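Local structure of nitroalkane oxidase (Podospora anserina, 3MKH) at residues Gly13-Ala18 and Ser78-Glu83; Gly73-Ser78 and His336-Gly341; Phe151-Arg156 and Ala185-Arg190; Cys189-Thr194 and Lys205-Leu210. The protein oxidises nitroalkanes to aldehydes or ketones with FAD and molecular oxygen, releasing nitrite and hydrogen peroxide, by way of a carbanion formed by removal of a substrate proton. One frame throughout, in Å; residues are numbered along the deposited sequence.

Contacts 1 and 2 belong to the helical part and contacts 3 and 4 to the beta sheet; contacts 1 and 3 lie on opposite sides of the chain's centre, about 34 Å apart between centres. Helix 75-88 serves contacts 1 and 2, and strand 184-191 serves contacts 3 and 4. Contact 1, partly buried, is wholly apolar across its helices, whereas contact 2 adds to an apolar pair a glutamate that reaches the start of helix 75-88; both touch the second subunit. Contact 3 is buried, and contact 4 runs from buried strand to exposed loop. Backbone hydrogen bonds dominate both, and arginine and lysine tips reach past the strand ends to a sulfate and a loop carbonyl.

Contact 1 of 4, residues Gly13-Ala18 and Ser78-Glu83; sequences GTYQAA and SAILVE
Ile80 faces helix 9-33 with its CG2 branch, which stands anti to its own backbone N and touches the backbone of Tyr15, CG2 lying 3.6 Å from Tyr15 CA. The same methyl meets Tyr15 CB at 3.9 Å and comes to the edge of the phenol ring, near its plane, with Tyr15 CD1 4.1 Å away; the two side chains cross at about a right angle. Thr14 CG2 approaches this methyl from the preceding residue, 4.1 Å from Ile80 CG2, while Thr14 OG1 is turned back to Ser10 O within its own helix. Next along, Leu81 has CG anti to its backbone N (chi1 169°), and chi2 (67°) sets CD1 against Ala18, 3.6 Å from its CB. The small alanine lets the backbones come close here, with the CA atoms of Ala18 and Leu81 5.1 Å apart. No hydrogen bond links the segments. Their axes run nearly parallel, 24° apart, with a closest approach of 8.8 Å. Past the apolar patch, Glu83 forms salt bridges with Arg286 and Arg328. Helix 262-298 packs on Ala79 and Val82, and Tyr426 of the second subunit stacks on the Tyr15 ring and packs on Ile80.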
loop_
_atom_site.group_PDB
_atom_site.type_symbol
_atom_site.label_atom_id
_atom_site.label_comp_id
_atom_site.label_asym_id
_atom_site.label_seq_id
_atom_site.Cartn_x
_atom_site.Cartn_y
_atom_site.Cartn_z
ATOM N N GLY A 13 -19.517 13.427 29.217
ATOM C CA GLY A 13 -19.228 14.748 29.740
ATOM C C GLY A 13 -17.904 15.271 29.211
ATOM O O GLY A 13 -17.786 16.434 28.801
ATOM N N THR A 14 -16.902 14.400 29.203
ATOM C CA THR A 14 -15.597 14.761 28.676
ATOM C C THR A 14 -15.691 15.155 27.204
ATOM O O THR A 14 -15.126 16.164 26.800
ATOM C CB THR A 14 -14.583 13.616 28.868
ATOM O OG1 THR A 14 -14.365 13.415 30.269
ATOM C CG2 THR A 14 -13.253 13.944 28.201
ATOM N N TYR A 15 -16.413 14.363 26.417
ATOM C CA TYR A 15 -16.615 14.665 24.998
ATOM C C TYR A 15 -17.258 16.039 24.810
ATOM O O TYR A 15 -16.787 16.847 24.015
ATOM C CB TYR A 15 -17.473 13.590 24.330
ATOM C CG TYR A 15 -17.775 13.849 22.861
ATOM C CD1 TYR A 15 -16.748 13.998 21.933
ATOM C CD2 TYR A 15 -19.083 13.947 22.404
ATOM C CE1 TYR A 15 -17.015 14.237 20.595
ATOM C CE2 TYR A 15 -19.366 14.189 21.054
ATOM C CZ TYR A 15 -18.329 14.328 20.158
ATOM O OH TYR A 15 -18.581 14.546 18.821
ATOM N N GLN A 16 -18.333 16.304 25.548
ATOM C CA GLN A 16 -19.026 17.584 25.428
ATOM C C GLN A 16 -18.154 18.764 25.864
ATOM O O GLN A 16 -18.124 19.804 25.188
ATOM C CB GLN A 16 -20.357 17.565 26.190
ATOM C CG GLN A 16 -21.386 16.620 25.587
ATOM C CD GLN A 16 -21.660 16.924 24.124
ATOM O OE1 GLN A 16 -21.574 18.080 23.682
ATOM N NE2 GLN A 16 -21.986 15.886 23.357
ATOM N N ALA A 17 -17.436 18.605 26.972
ATOM C CA ALA A 17 -16.497 19.641 27.411
ATOM C C ALA A 17 -15.385 19.869 26.378
ATOM O O ALA A 17 -14.970 21.006 26.142
ATOM C CB ALA A 17 -15.889 19.284 28.765
ATOM N N ALA A 18 -14.900 18.787 25.773
ATOM C CA ALA A 18 -13.851 18.901 24.753
ATOM C C ALA A 18 -14.342 19.718 23.551
ATOM O O ALA A 18 -13.629 20.584 23.040
ATOM C CB ALA A 18 -13.390 17.519 24.310
ATOM N N SER A 78 -8.664 11.174 28.153
ATOM C CA SER A 78 -7.649 11.974 27.492
ATOM C C SER A 78 -7.703 11.790 25.978
ATOM O O SER A 78 -7.564 12.750 25.230
ATOM C CB SER A 78 -6.264 11.606 28.020
ATOM O OG SER A 78 -6.121 12.116 29.328
ATOM N N ALA A 79 -7.906 10.555 25.531
ATOM C CA ALA A 79 -7.963 10.275 24.099
ATOM C C ALA A 79 -9.166 10.966 23.473
ATOM O O ALA A 79 -9.103 11.439 22.337
ATOM C CB ALA A 79 -8.009 8.775 23.840
ATOM N N ILE A 80 -10.264 11.029 24.224
ATOM C CA ILE A 80 -11.463 11.709 23.751
ATOM C C ILE A 80 -11.193 13.203 23.588
ATOM O O ILE A 80 -11.487 13.791 22.547
ATOM C CB ILE A 80 -12.669 11.449 24.688
ATOM C CG1 ILE A 80 -13.123 9.990 24.536
ATOM C CG2 ILE A 80 -13.795 12.441 24.392
ATOM C CD1 ILE A 80 -14.062 9.478 25.646
ATOM N N LEU A 81 -10.594 13.810 24.599
ATOM C CA LEU A 81 -10.275 15.229 24.526
ATOM C C LEU A 81 -9.328 15.519 23.356
ATOM O O LEU A 81 -9.548 16.446 22.564
ATOM C CB LEU A 81 -9.645 15.696 25.843
ATOM C CG LEU A 81 -9.027 17.100 25.825
ATOM C CD1 LEU A 81 -10.104 18.151 25.645
ATOM C CD2 LEU A 81 -8.255 17.359 27.116
ATOM N N VAL A 82 -8.260 14.738 23.264
ATOM C CA VAL A 82 -7.241 14.966 22.238
ATOM C C VAL A 82 -7.794 14.823 20.808
ATOM O O VAL A 82 -7.458 15.620 19.922
ATOM C CB VAL A 82 -6.018 14.042 22.444
ATOM C CG1 VAL A 82 -5.091 14.114 21.258
ATOM C CG2 VAL A 82 -5.273 14.438 23.719
ATOM N N GLU A 83 -8.642 13.818 20.586
ATOM C CA GLU A 83 -9.241 13.616 19.269
ATOM C C GLU A 83 -10.052 14.850 18.867
ATOM O O GLU A 83 -9.910 15.375 17.756
ATOM C CB GLU A 83 -10.134 12.344 19.224
ATOM C CG GLU A 83 -10.928 12.220 17.901
ATOM C CD GLU A 83 -12.032 11.146 17.913
ATOM O OE1 GLU A 83 -12.031 10.284 18.816
ATOM O OE2 GLU A 83 -12.908 11.176 17.010
#

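Contact 2 of 4, residues Gly73-Ser78 and His336-Gly341; sequences GTLIES and HAMENG
Glu339 reaches the start of helix 75-88 because its CG lies anti to the carbonyl carbon (chi1 -66°) and the chain is extended beyond it; Thr74 turns OG1 between its backbone N and carbonyl carbon (chi1 63°), over the helix's first turn. Glu339 OE2 accepts from Leu75 N at 3.0 Å, a fairly straight bond that meets the oxygen from above the carboxylate plane. OE2 also accepts a hydrogen bond from a water 2.7 Å away, which itself accepts from Ile76 N; both N-H groups, one through water, thus lead to the carboxylate, a charge that probably suits a helix N-terminus. Thr74 is the N-cap: Glu77 N donates to its OG1 at 3.1 Å, and Thr74 N returns a weak bond to Glu77 OE1, a capping box. An alanine at Thr74 would probably leave Glu77 N without its capping acceptor and loosen the turn that presents Leu75 N to the carboxylate. On the apolar side, Leu75 CD2 packs on Met338 CB at 3.8 Å. The contact ties the start of helix 75-88 to the end of helix 311-340, with helix 262-298 touching both Leu75 and Met338 and His6 of the second subunit meeting the His336 ring edge-to-face.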
loop_
_atom_site.group_PDB
_atom_site.type_symbol
_atom_site.label_atom_id
_atom_site.label_comp_id
_atom_site.label_asym_id
_atom_site.label_seq_id
_atom_site.Cartn_x
_atom_site.Cartn_y
_atom_site.Cartn_z
ATOM N N GLY A 73 -7.616 12.144 34.852
ATOM C CA GLY A 73 -8.529 11.033 34.662
ATOM C C GLY A 73 -7.909 9.891 33.881
ATOM O O GLY A 73 -6.688 9.712 33.865
ATOM N N THR A 74 -8.755 9.121 33.214
ATOM C CA THR A 74 -8.288 7.949 32.494
ATOM C C THR A 74 -7.667 8.351 31.160
ATOM O O THR A 74 -7.936 9.431 30.628
ATOM C CB THR A 74 -9.442 6.993 32.204
ATOM O OG1 THR A 74 -10.376 7.659 31.354
ATOM C CG2 THR A 74 -10.142 6.585 33.506
ATOM N N LEU A 75 -6.837 7.470 30.621
ATOM C CA LEU A 75 -6.240 7.681 29.312
ATOM C C LEU A 75 -7.347 7.704 28.246
ATOM O O LEU A 75 -7.264 8.433 27.256
ATOM C CB LEU A 75 -5.213 6.579 29.052
ATOM C CG LEU A 75 -3.904 6.830 28.306
ATOM C CD1 LEU A 75 -3.340 8.246 28.517
ATOM C CD2 LEU A 75 -2.883 5.747 28.676
ATOM N N ILE A 76 -8.397 6.917 28.447
ATOM C CA ILE A 76 -9.530 6.946 27.521
ATOM C C ILE A 76 -10.124 8.356 27.394
ATOM O O ILE A 76 -10.391 8.842 26.294
ATOM C CB ILE A 76 -10.645 5.977 27.966
ATOM C CG1 ILE A 76 -10.283 4.540 27.619
ATOM C CG2 ILE A 76 -11.958 6.310 27.270
ATOM C CD1 ILE A 76 -10.922 4.084 26.316
ATOM N N GLU A 77 -10.343 9.010 28.526
ATOM C CA GLU A 77 -10.911 10.358 28.527
ATOM C C GLU A 77 -9.951 11.366 27.907
ATOM O O GLU A 77 -10.370 12.309 27.228
ATOM C CB GLU A 77 -11.302 10.782 29.956
ATOM C CG GLU A 77 -12.681 10.295 30.363
ATOM C CD GLU A 77 -12.850 10.098 31.869
ATOM O OE1 GLU A 77 -11.852 10.182 32.633
ATOM O OE2 GLU A 77 -14.001 9.843 32.286
ATOM N N SER A 78 -8.664 11.174 28.153
ATOM C CA SER A 78 -7.649 11.974 27.492
ATOM C C SER A 78 -7.703 11.790 25.978
ATOM O O SER A 78 -7.564 12.750 25.230
ATOM C CB SER A 78 -6.264 11.606 28.020
ATOM O OG SER A 78 -6.121 12.116 29.328
ATOM N N HIS A 336 -7.346 1.677 27.232
ATOM C CA HIS A 336 -7.936 0.859 28.289
ATOM C C HIS A 336 -6.912 -0.129 28.855
ATOM O O HIS A 336 -6.768 -0.263 30.076
ATOM C CB HIS A 336 -9.176 0.133 27.772
ATOM C CG HIS A 336 -9.901 -0.635 28.829
ATOM N ND1 HIS A 336 -9.749 -1.995 29.002
ATOM C CD2 HIS A 336 -10.755 -0.224 29.801
ATOM C CE1 HIS A 336 -10.498 -2.393 30.019
ATOM N NE2 HIS A 336 -11.120 -1.337 30.519
ATOM N N ALA A 337 -6.192 -0.821 27.975
ATOM C CA ALA A 337 -5.214 -1.814 28.424
ATOM C C ALA A 337 -4.059 -1.208 29.236
ATOM O O ALA A 337 -3.582 -1.805 30.224
ATOM C CB ALA A 337 -4.682 -2.623 27.227
ATOM N N MET A 338 -3.605 -0.020 28.830
ATOM C CA MET A 338 -2.511 0.620 29.548
ATOM C C MET A 338 -2.842 0.766 31.030
ATOM O O MET A 338 -1.967 0.651 31.883
ATOM C CB MET A 338 -2.180 1.991 28.962
ATOM C CG MET A 338 -1.286 1.928 27.735
ATOM S SD MET A 338 0.341 1.268 28.126
ATOM C CE MET A 338 1.036 2.579 29.122
ATOM N N GLU A 339 -4.104 1.028 31.329
ATOM C CA GLU A 339 -4.512 1.269 32.715
ATOM C C GLU A 339 -5.190 0.064 33.397
ATOM O O GLU A 339 -5.261 0.010 34.624
ATOM C CB GLU A 339 -5.375 2.546 32.804
ATOM C CG GLU A 339 -4.554 3.805 32.457
ATOM C CD GLU A 339 -5.333 5.110 32.550
ATOM O OE1 GLU A 339 -4.688 6.168 32.716
ATOM O OE2 GLU A 339 -6.580 5.080 32.458
ATOM N N ASN A 340 -5.663 -0.899 32.609
ATOM C CA ASN A 340 -6.482 -1.986 33.160
ATOM C C ASN A 340 -6.068 -3.397 32.774
ATOM O O ASN A 340 -6.672 -4.369 33.240
ATOM C CB ASN A 340 -7.946 -1.780 32.776
ATOM C CG ASN A 340 -8.473 -0.456 33.253
ATOM O OD1 ASN A 340 -8.707 -0.273 34.449
ATOM N ND2 ASN A 340 -8.620 0.500 32.328
ATOM N N GLY A 341 -5.056 -3.520 31.918
ATOM C CA GLY A 341 -4.693 -4.830 31.403
ATOM C C GLY A 341 -5.802 -5.395 30.527
ATOM O O GLY A 341 -6.649 -4.644 30.028
HETATM O O HOH W 1 -3.937 8.573 32.389
HETATM O O HOH W 2 -7.878 4.376 30.207
#

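Contact 3 of 4, residues Phe151-Arg156 and Ala185-Arg190; sequences FQTTAR and ACVVCR. With SO4 (sulfate ion), chain G.
In the beta domain of the acyl-CoA dehydrogenase fold, strands 154-158 and 184-191 are parallel neighbours in the mixed sheet and meet at the Thr154-Arg190 bridge. Arg190 N donates to Thr153 O at 3.0 Å, and Arg190 O accepts from Ala155 N at 2.9 Å, bracketing Thr154. The short strand segments diverge strongly, at 73°; within them this bridge stands alone, though Ala155 goes on to bond the backbone of Ala192. The Phe151 ring packs by CZ on Val188 CG1 at 3.7 Å; Val188 in turn touches Phe134, an FAD-binding residue, and its side chain lies about 7 Å from the bound FAD. Cys189 lies on the sheet face opposite Arg190, with SG 3.8 Å from Ala155 CB; Thr153 CG2 touches Cys189 CB, and Thr153 OG1 is hydrogen-bonded to Glu136. The Arg190 side chain, extended from CG to NE, runs beside Thr154 and points the same way. Its NE donates to Phe151 O at 2.7 Å, which helps set the rotation of the guanidinium, and Thr154 CG2 sits 3.5 Å above the guanidinium centre. At the guanidinium edge, in its plane, NH1 bonds O3 of a sulfate, probably from the crystallisation liquor, at 3.0 Å.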
loop_
_atom_site.group_PDB
_atom_site.type_symbol
_atom_site.label_atom_id
_atom_site.label_comp_id
_atom_site.label_asym_id
_atom_site.label_seq_id
_atom_site.Cartn_x
_atom_site.Cartn_y
_atom_site.Cartn_z
ATOM N N PHE A 151 23.692 10.616 24.851
ATOM C CA PHE A 151 23.175 11.988 24.909
ATOM C C PHE A 151 24.302 13.018 24.884
ATOM O O PHE A 151 25.322 12.841 25.532
ATOM C CB PHE A 151 22.368 12.208 26.192
ATOM C CG PHE A 151 20.984 11.627 26.155
ATOM C CD1 PHE A 151 20.012 12.165 25.317
ATOM C CD2 PHE A 151 20.647 10.561 26.981
ATOM C CE1 PHE A 151 18.733 11.627 25.296
ATOM C CE2 PHE A 151 19.389 10.032 26.977
ATOM C CZ PHE A 151 18.421 10.561 26.127
ATOM N N GLN A 152 24.110 14.101 24.148
ATOM C CA GLN A 152 25.092 15.169 24.142
ATOM C C GLN A 152 24.931 16.002 25.399
ATOM O O GLN A 152 25.875 16.633 25.854
ATOM C CB GLN A 152 24.940 16.048 22.896
ATOM C CG GLN A 152 26.019 17.145 22.747
ATOM C CD GLN A 152 25.661 18.480 23.423
ATOM O OE1 GLN A 152 24.489 18.812 23.595
ATOM N NE2 GLN A 152 26.686 19.257 23.786
ATOM N N THR A 153 23.726 16.016 25.961
ATOM C CA THR A 153 23.474 16.792 27.164
ATOM C C THR A 153 23.932 15.988 28.388
ATOM O O THR A 153 23.530 14.838 28.586
ATOM C CB THR A 153 21.980 17.189 27.301
ATOM O OG1 THR A 153 21.594 18.009 26.183
ATOM C CG2 THR A 153 21.738 17.965 28.592
ATOM N N THR A 154 24.782 16.601 29.201
ATOM C CA THR A 154 25.384 15.903 30.328
ATOM C C THR A 154 25.110 16.628 31.618
ATOM O O THR A 154 24.785 17.818 31.623
ATOM C CB THR A 154 26.915 15.811 30.187
ATOM O OG1 THR A 154 27.452 17.132 30.101
ATOM C CG2 THR A 154 27.301 15.038 28.952
ATOM N N ALA A 155 25.242 15.890 32.717
ATOM C CA ALA A 155 25.140 16.451 34.047
ATOM C C ALA A 155 26.279 15.875 34.895
ATOM O O ALA A 155 26.644 14.716 34.738
ATOM C CB ALA A 155 23.774 16.144 34.663
ATOM N N ARG A 156 26.859 16.709 35.754
ATOM C CA ARG A 156 27.948 16.300 36.642
ATOM C C ARG A 156 27.705 16.865 38.032
ATOM O O ARG A 156 27.382 18.050 38.179
ATOM C CB ARG A 156 29.286 16.835 36.126
ATOM C CG ARG A 156 29.727 16.258 34.801
ATOM C CD ARG A 156 30.880 17.071 34.219
ATOM N NE ARG A 156 31.244 16.632 32.870
ATOM C CZ ARG A 156 30.603 17.003 31.760
ATOM N NH1 ARG A 156 29.557 17.823 31.825
ATOM N NH2 ARG A 156 31.004 16.551 30.582
ATOM N N ALA A 185 11.135 22.384 33.243
ATOM C CA ALA A 185 11.652 21.499 32.203
ATOM C C ALA A 185 12.140 20.203 32.844
ATOM O O ALA A 185 12.879 20.246 33.827
ATOM C CB ALA A 185 12.804 22.181 31.444
ATOM N N CYS A 186 11.717 19.059 32.307
ATOM C CA CYS A 186 12.300 17.774 32.705
ATOM C C CYS A 186 13.419 17.434 31.723
ATOM O O CYS A 186 13.149 17.016 30.595
ATOM C CB CYS A 186 11.247 16.668 32.697
ATOM S SG CYS A 186 10.020 16.847 34.022
ATOM N N VAL A 187 14.668 17.624 32.147
ATOM C CA VAL A 187 15.793 17.502 31.224
ATOM C C VAL A 187 16.381 16.113 31.315
ATOM O O VAL A 187 16.874 15.683 32.372
ATOM C CB VAL A 187 16.869 18.566 31.469
ATOM C CG1 VAL A 187 18.022 18.427 30.443
ATOM C CG2 VAL A 187 16.246 19.947 31.380
ATOM N N VAL A 188 16.292 15.401 30.203
ATOM C CA VAL A 188 16.857 14.079 30.116
ATOM C C VAL A 188 18.304 14.217 29.690
ATOM O O VAL A 188 18.622 14.831 28.660
ATOM C CB VAL A 188 16.088 13.212 29.121
ATOM C CG1 VAL A 188 16.633 11.768 29.122
ATOM C CG2 VAL A 188 14.606 13.226 29.482
ATOM N N CYS A 189 19.191 13.657 30.498
ATOM C CA CYS A 189 20.607 13.819 30.242
ATOM C C CYS A 189 21.397 12.612 30.730
ATOM O O CYS A 189 20.843 11.698 31.362
ATOM C CB CYS A 189 21.102 15.096 30.920
ATOM S SG CYS A 189 20.644 15.208 32.666
ATOM N N ARG A 190 22.696 12.601 30.439
ATOM C CA ARG A 190 23.539 11.542 30.977
ATOM C C ARG A 190 24.540 12.039 32.031
ATOM O O ARG A 190 25.184 13.091 31.874
ATOM C CB ARG A 190 24.222 10.747 29.863
ATOM C CG ARG A 190 25.361 11.438 29.213
ATOM C CD ARG A 190 26.044 10.549 28.196
ATOM N NE ARG A 190 26.783 11.390 27.267
ATOM C CZ ARG A 190 28.012 11.832 27.493
ATOM N NH1 ARG A 190 28.637 11.488 28.610
ATOM N NH2 ARG A 190 28.614 12.614 26.608
HETATM S S SO4 G . 32.018 13.677 28.461
HETATM O O1 SO4 G . 32.868 14.077 27.340
HETATM O O2 SO4 G . 30.882 14.594 28.541
HETATM O O3 SO4 G . 31.538 12.318 28.225
HETATM O O4 SO4 G . 32.787 13.752 29.706
#

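Contact 4 of 4, residues Cys189-Thr194 and Lys205-Leu210; sequences CRDATT and KVMIIL. With SO4 (sulfate ion), chain G.
Lys205 and Asp191 close the end of an antiparallel pair in the beta domain, strands 184-191 and 206-212, which a loop joins. Lys205 CB lies 3.9 Å from Asp191 O. The chain then bends twice, at chi2 (-65°) and chi3 (-84°), and folds back over the loop, bringing CE to 3.3 Å from Thr194 O. The tip, NZ, donates to Thr194 O at 2.9 Å, coming from well above the carbonyl plane. NZ also donates to a water at 2.9 Å, which donates to Asp191 OD2, bridging two opposite charges too far apart for a salt bridge. An alanine at Lys205 would probably leave Thr194 O and the water without this donor, and the loop less firmly held to the strand end. Lys205 O itself accepts from Asp191 N at 2.8 Å, almost straight. Cys189 and Met207 form a hydrogen-bonded pair, each N to the other's O, and Met207 SD packs on Asp191 CB at 3.7 Å. Cys189 SG touches Ile209 CD1 on the same face. At the strand end Asp191 opens an Asx turn into the loop, its OD1 accepting from Thr193 N and, on its syn lone pair, from Thr193 OG1 at 2.6 Å.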
loop_
_atom_site.group_PDB
_atom_site.type_symbol
_atom_site.label_atom_id
_atom_site.label_comp_id
_atom_site.label_asym_id
_atom_site.label_seq_id
_atom_site.Cartn_x
_atom_site.Cartn_y
_atom_site.Cartn_z
ATOM N N CYS A 189 19.191 13.657 30.498
ATOM C CA CYS A 189 20.607 13.819 30.242
ATOM C C CYS A 189 21.397 12.612 30.730
ATOM O O CYS A 189 20.843 11.698 31.362
ATOM C CB CYS A 189 21.102 15.096 30.920
ATOM S SG CYS A 189 20.644 15.208 32.666
ATOM N N ARG A 190 22.696 12.601 30.439
ATOM C CA ARG A 190 23.539 11.542 30.977
ATOM C C ARG A 190 24.540 12.039 32.031
ATOM O O ARG A 190 25.184 13.091 31.874
ATOM C CB ARG A 190 24.222 10.747 29.863
ATOM C CG ARG A 190 25.361 11.438 29.213
ATOM C CD ARG A 190 26.044 10.549 28.196
ATOM N NE ARG A 190 26.783 11.390 27.267
ATOM C CZ ARG A 190 28.012 11.832 27.493
ATOM N NH1 ARG A 190 28.637 11.488 28.610
ATOM N NH2 ARG A 190 28.614 12.614 26.608
ATOM N N ASP A 191 24.646 11.272 33.114
ATOM C CA ASP A 191 25.562 11.574 34.201
ATOM C C ASP A 191 26.984 11.398 33.685
ATOM O O ASP A 191 27.345 10.335 33.184
ATOM C CB ASP A 191 25.297 10.610 35.359
ATOM C CG ASP A 191 26.255 10.802 36.527
ATOM O OD1 ASP A 191 26.938 11.844 36.592
ATOM O OD2 ASP A 191 26.311 9.898 37.392
ATOM N N ALA A 192 27.783 12.451 33.784
ATOM C CA ALA A 192 29.173 12.379 33.368
ATOM C C ALA A 192 30.119 12.599 34.558
ATOM O O ALA A 192 31.306 12.869 34.377
ATOM C CB ALA A 192 29.449 13.398 32.249
ATOM N N THR A 193 29.587 12.489 35.768
ATOM C CA THR A 193 30.396 12.655 36.975
ATOM C C THR A 193 31.527 11.637 36.985
ATOM O O THR A 193 32.672 11.962 37.286
ATOM C CB THR A 193 29.571 12.463 38.243
ATOM O OG1 THR A 193 28.409 13.295 38.189
ATOM C CG2 THR A 193 30.416 12.817 39.493
ATOM N N THR A 194 31.183 10.400 36.652
ATOM C CA THR A 194 32.163 9.353 36.426
ATOM C C THR A 194 31.935 8.817 35.020
ATOM O O THR A 194 30.802 8.785 34.541
ATOM C CB THR A 194 32.006 8.196 37.432
ATOM O OG1 THR A 194 30.715 7.593 37.270
ATOM C CG2 THR A 194 32.149 8.702 38.861
ATOM N N LYS A 205 23.585 5.445 32.999
ATOM C CA LYS A 205 23.992 6.833 33.266
ATOM C C LYS A 205 22.859 7.852 33.062
ATOM O O LYS A 205 23.015 9.050 33.349
ATOM C CB LYS A 205 25.174 7.229 32.367
ATOM C CG LYS A 205 26.271 6.192 32.290
ATOM C CD LYS A 205 26.950 6.012 33.640
ATOM C CE LYS A 205 28.043 7.056 33.869
ATOM N NZ LYS A 205 28.749 6.795 35.171
ATOM N N VAL A 206 21.720 7.386 32.572
ATOM C CA VAL A 206 20.648 8.321 32.202
ATOM C C VAL A 206 19.843 8.818 33.395
ATOM O O VAL A 206 19.429 8.025 34.259
ATOM C CB VAL A 206 19.728 7.726 31.129
ATOM C CG1 VAL A 206 18.614 8.727 30.767
ATOM C CG2 VAL A 206 20.547 7.394 29.904
ATOM N N MET A 207 19.659 10.134 33.446
ATOM C CA MET A 207 18.948 10.811 34.521
ATOM C C MET A 207 17.856 11.709 33.966
ATOM O O MET A 207 17.867 12.052 32.791
ATOM C CB MET A 207 19.894 11.725 35.305
ATOM C CG MET A 207 21.188 11.119 35.798
ATOM S SD MET A 207 22.249 12.389 36.526
ATOM C CE MET A 207 21.300 12.869 37.956
ATOM N N ILE A 208 16.933 12.115 34.828
ATOM C CA ILE A 208 16.076 13.259 34.533
ATOM C C ILE A 208 16.256 14.287 35.648
ATOM O O ILE A 208 16.132 13.966 36.843
ATOM C CB ILE A 208 14.592 12.866 34.413
ATOM C CG1 ILE A 208 14.412 11.791 33.334
ATOM C CG2 ILE A 208 13.727 14.111 34.115
ATOM C CD1 ILE A 208 12.971 11.330 33.164
ATOM N N ILE A 209 16.582 15.516 35.268
ATOM C CA ILE A 209 16.780 16.587 36.249
ATOM C C ILE A 209 15.860 17.737 35.914
ATOM O O ILE A 209 15.796 18.161 34.758
ATOM C CB ILE A 209 18.246 17.094 36.249
ATOM C CG1 ILE A 209 19.205 15.911 36.406
ATOM C CG2 ILE A 209 18.470 18.129 37.339
ATOM C CD1 ILE A 209 20.652 16.317 36.573
ATOM N N LEU A 210 15.146 18.234 36.920
ATOM C CA LEU A 210 14.290 19.391 36.751
ATOM C C LEU A 210 15.114 20.659 36.590
ATOM O O LEU A 210 16.162 20.816 37.218
ATOM C CB LEU A 210 13.315 19.535 37.931
ATOM C CG LEU A 210 12.413 18.326 38.201
ATOM C CD1 LEU A 210 11.425 18.599 39.354
ATOM C CD2 LEU A 210 11.694 17.894 36.908
HETATM S S SO4 G . 32.018 13.677 28.461
HETATM O O1 SO4 G . 32.868 14.077 27.340
HETATM O O2 SO4 G . 30.882 14.594 28.541
HETATM O O3 SO4 G . 31.538 12.318 28.225
HETATM O O4 SO4 G . 32.787 13.752 29.706
HETATM O O HOH W 3 26.373 7.357 36.646
#